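Local structure of glycerol-3-phosphate dehydrogenase [NAD(+)] (6IUY) at residues 426-431 against 448-453. The protein probably interconverts dihydroxyacetone phosphate and sn-glycerol 3-phosphate with NAD as cofactor, and carries a magnesium-binding phosphatase-like domain thought to release glycerol. Sequence-based numbering, arbitrary orientation.
Sequences IAYANR and INLLAD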
ATOM      1  N   ILE A 426       0.977  15.461  -2.620  1.00 38.50           N
ATOM      2  CA  ILE A 426       2.071  16.388  -2.869  1.00 38.55           C
ATOM      3  C   ILE A 426       3.204  16.056  -1.925  1.00 40.11           C
ATOM      4  O   ILE A 426       3.052  16.158  -0.719  1.00 41.34           O
ATOM      5  CB  ILE A 426       1.646  17.868  -2.708  1.00 38.82           C
ATOM      6  CG1 ILE A 426       0.944  18.338  -3.989  1.00 35.65           C
ATOM      7  CG2 ILE A 426       2.868  18.737  -2.432  1.00 35.73           C
ATOM      8  CD1 ILE A 426       0.522  19.816  -3.995  1.00 42.38           C
ATOM      9  N   ALA A 427       4.338  15.641  -2.479  1.00 42.23           N
ATOM     10  CA  ALA A 427       5.493  15.318  -1.670  1.00 42.99           C
ATOM     11  C   ALA A 427       6.425  16.518  -1.643  1.00 44.76           C
ATOM     12  O   ALA A 427       7.004  16.869  -2.668  1.00 42.39           O
ATOM     13  CB  ALA A 427       6.194  14.099  -2.213  1.00 39.71           C
ATOM     14  N   TYR A 428       6.564  17.140  -0.472  1.00 45.05           N
ATOM     15  CA  TYR A 428       7.244  18.432  -0.358  1.00 45.63           C
ATOM     16  C   TYR A 428       8.735  18.291  -0.115  1.00 45.58           C
ATOM     17  O   TYR A 428       9.193  17.350   0.545  1.00 50.02           O
ATOM     18  CB  TYR A 428       6.607  19.285   0.753  1.00 44.04           C
ATOM     19  CG  TYR A 428       6.478  18.609   2.106  1.00 52.86           C
ATOM     20  CD1 TYR A 428       7.600  18.349   2.894  1.00 51.96           C
ATOM     21  CD2 TYR A 428       5.229  18.247   2.609  1.00 48.94           C
ATOM     22  CE1 TYR A 428       7.478  17.738   4.133  1.00 48.46           C
ATOM     23  CE2 TYR A 428       5.102  17.645   3.856  1.00 49.34           C
ATOM     24  CZ  TYR A 428       6.228  17.397   4.605  1.00 50.47           C
ATOM     25  OH  TYR A 428       6.100  16.791   5.830  1.00 52.62           O
ATOM     26  N   ALA A 429       9.490  19.241  -0.663  1.00 47.82           N
ATOM     27  CA  ALA A 429      10.937  19.271  -0.514  1.00 51.43           C
ATOM     28  C   ALA A 429      11.287  19.631   0.921  1.00 46.08           C
ATOM     29  O   ALA A 429      12.265  19.144   1.483  1.00 53.38           O
ATOM     30  CB  ALA A 429      11.554  20.282  -1.500  1.00 48.82           C
ATOM     31  N   ASN A 430      10.471  20.512   1.482  1.00 44.81           N
ATOM     32  CA  ASN A 430      10.533  20.905   2.877  1.00 49.09           C
ATOM     33  C   ASN A 430       9.137  21.352   3.251  1.00 49.71           C
ATOM     34  O   ASN A 430       8.320  21.590   2.369  1.00 52.62           O
ATOM     35  CB  ASN A 430      11.560  22.014   3.097  1.00 50.91           C
ATOM     36  CG  ASN A 430      11.579  23.004   1.963  1.00 54.77           C
ATOM     37  OD1 ASN A 430      10.650  23.803   1.810  1.00 54.08           O
ATOM     38  ND2 ASN A 430      12.627  22.945   1.140  1.00 53.96           N
ATOM     39  N   ARG A 431       8.850  21.456   4.541  1.00 53.84           N
ATOM     40  CA  ARG A 431       7.479  21.665   5.010  1.00 54.18           C
ATOM     41  C   ARG A 431       6.855  22.998   4.613  1.00 56.03           C
ATOM     42  O   ARG A 431       5.627  23.106   4.514  1.00 53.45           O
ATOM     43  CB  ARG A 431       7.421  21.543   6.537  1.00 63.57           C
ATOM     44  CG  ARG A 431       7.086  20.151   7.055  1.00 68.59           C
ATOM     45  CD  ARG A 431       7.312  20.067   8.560  1.00 77.25           C
ATOM     46  NE  ARG A 431       6.986  18.749   9.098  1.00 84.99           N
ATOM     47  CZ  ARG A 431       7.302  18.351  10.327  1.00 91.49           C
ATOM     48  NH1 ARG A 431       7.965  19.172  11.136  1.00 89.02           N
ATOM     49  NH2 ARG A 431       6.970  17.132  10.745  1.00 92.76           N
ATOM     50  N   ILE A 448      -5.872  17.039  -1.581  1.00 44.81           N
ATOM     51  CA  ILE A 448      -4.423  16.917  -1.495  1.00 41.95           C
ATOM     52  C   ILE A 448      -3.989  16.317  -0.163  1.00 44.19           C
ATOM     53  O   ILE A 448      -4.526  16.659   0.891  1.00 47.66           O
ATOM     54  CB  ILE A 448      -3.747  18.277  -1.689  1.00 41.60           C
ATOM     55  CG1 ILE A 448      -3.930  18.749  -3.136  1.00 44.69           C
ATOM     56  CG2 ILE A 448      -2.279  18.201  -1.327  1.00 37.53           C
ATOM     57  CD1 ILE A 448      -3.024  18.059  -4.119  1.00 43.26           C
ATOM     58  N   ASN A 449      -3.009  15.425  -0.239  1.00 39.70           N
ATOM     59  CA  ASN A 449      -2.413  14.785   0.917  1.00 46.08           C
ATOM     60  C   ASN A 449      -0.915  15.089   0.948  1.00 44.61           C
ATOM     61  O   ASN A 449      -0.202  14.772  -0.015  1.00 40.30           O
ATOM     62  CB  ASN A 449      -2.685  13.270   0.844  1.00 51.33           C
ATOM     63  CG  ASN A 449      -2.042  12.492   1.969  1.00 56.76           C
ATOM     64  OD1 ASN A 449      -1.799  13.019   3.057  1.00 59.88           O
ATOM     65  ND2 ASN A 449      -1.769  11.212   1.713  1.00 57.08           N
ATOM     66  N   LEU A 450      -0.425  15.698   2.032  1.00 45.46           N
ATOM     67  CA  LEU A 450       1.003  16.052   2.120  1.00 45.75           C
ATOM     68  C   LEU A 450       1.847  14.916   2.680  1.00 46.05           C
ATOM     69  O   LEU A 450       1.493  14.271   3.660  1.00 50.55           O
ATOM     70  CB  LEU A 450       1.222  17.313   2.971  1.00 43.68           C
ATOM     71  CG  LEU A 450       0.700  18.644   2.433  1.00 41.78           C
ATOM     72  CD1 LEU A 450       1.022  19.772   3.406  1.00 40.82           C
ATOM     73  CD2 LEU A 450       1.251  18.978   1.059  1.00 41.27           C
ATOM     74  N   LEU A 451       2.981  14.686   2.041  1.00 45.15           N
ATOM     75  CA  LEU A 451       3.836  13.571   2.374  1.00 47.81           C
ATOM     76  C   LEU A 451       5.240  14.089   2.312  1.00 50.82           C
ATOM     77  O   LEU A 451       5.523  14.954   1.490  1.00 49.09           O
ATOM     78  CB  LEU A 451       3.664  12.423   1.387  1.00 45.66           C
ATOM     79  CG  LEU A 451       2.836  11.214   1.780  1.00 53.30           C
ATOM     80  CD1 LEU A 451       1.518  11.659   2.314  1.00 53.54           C
ATOM     81  CD2 LEU A 451       2.652  10.343   0.551  1.00 54.10           C
ATOM     82  N   ALA A 452       6.127  13.559   3.149  1.00 48.36           N
ATOM     83  CA  ALA A 452       7.515  13.975   3.083  1.00 47.28           C
ATOM     84  C   ALA A 452       8.309  13.154   2.060  1.00 49.86           C
ATOM     85  O   ALA A 452       9.387  13.584   1.638  1.00 50.63           O
ATOM     86  CB  ALA A 452       8.149  13.884   4.444  1.00 44.13           C
ATOM     87  N   ASP A 453       7.772  12.003   1.633  1.00 42.89           N
ATOM     88  CA  ASP A 453       8.539  11.044   0.812  1.00 44.68           C
ATOM     89  C   ASP A 453       8.597  11.395  -0.684  1.00 45.50           C
ATOM     90  O   ASP A 453       7.916  10.755  -1.502  1.00 41.49           O
ATOM     91  CB  ASP A 453       7.962   9.614   0.961  1.00 40.00           C
ATOM     92  CG  ASP A 453       8.837   8.553   0.290  1.00 45.01           C
ATOM     93  OD1 ASP A 453       9.851   8.909  -0.351  1.00 45.99           O
ATOM     94  OD2 ASP A 453       8.519   7.350   0.396  1.00 52.83           O
TER
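The carbonyl oxygen of L451 is gripped twice by the neighbouring strand: Y428 N donates a hydrogen bond to L451 O at 3.1 Å. A427 CA adds a CA-H...O contact to the same oxygen, L451 O, at 3.2 Å. One step back, I426 O repeats the pattern, accepting a bond from L451 N and a longer CA-H...O contact from L450 CA. I426 N closes the ladder on N449 O at 2.9 Å. I426 pairs with L450 and A427 with L451, in parallel register.

The Y428 ring finishes the pairing. Its CG sits between the backbone N and carbonyl carbon (chi1 52°), which folds the ring back over the partner strand. One face takes L451 O and A452 CA, the latter a CH-pi contact 4.2 Å from the ring centroid; the opposite face meets R431 CA, and L450 CB abuts the edge in the ring plane. A452 CB lies beside Y428 CE1 and OH.

On the sheet face of I426 and L450, I426 CG2 lies 3.9 Å from L450 CD2, the two side chains running side by side, while I426 CD1 reaches I448 CD1 at 4.0 Å. Helix 431-441, which links the two strands in a right-handed beta-alpha-beta crossover, packs W437 and F441 on I426. On the other face, A427 meets V454 and A457 of helix 454-477.

Strand 446-451 is the outermost of its sheet in this chain, held to strand 422-427 at the edge of the mixed sheet of the NAD-binding, Rossmann-type region. Backbone bonds fix the register, and, sandwiched between backbone groups of both segments just past the strand ends, the aromatic ring would be expected to limit their movement there.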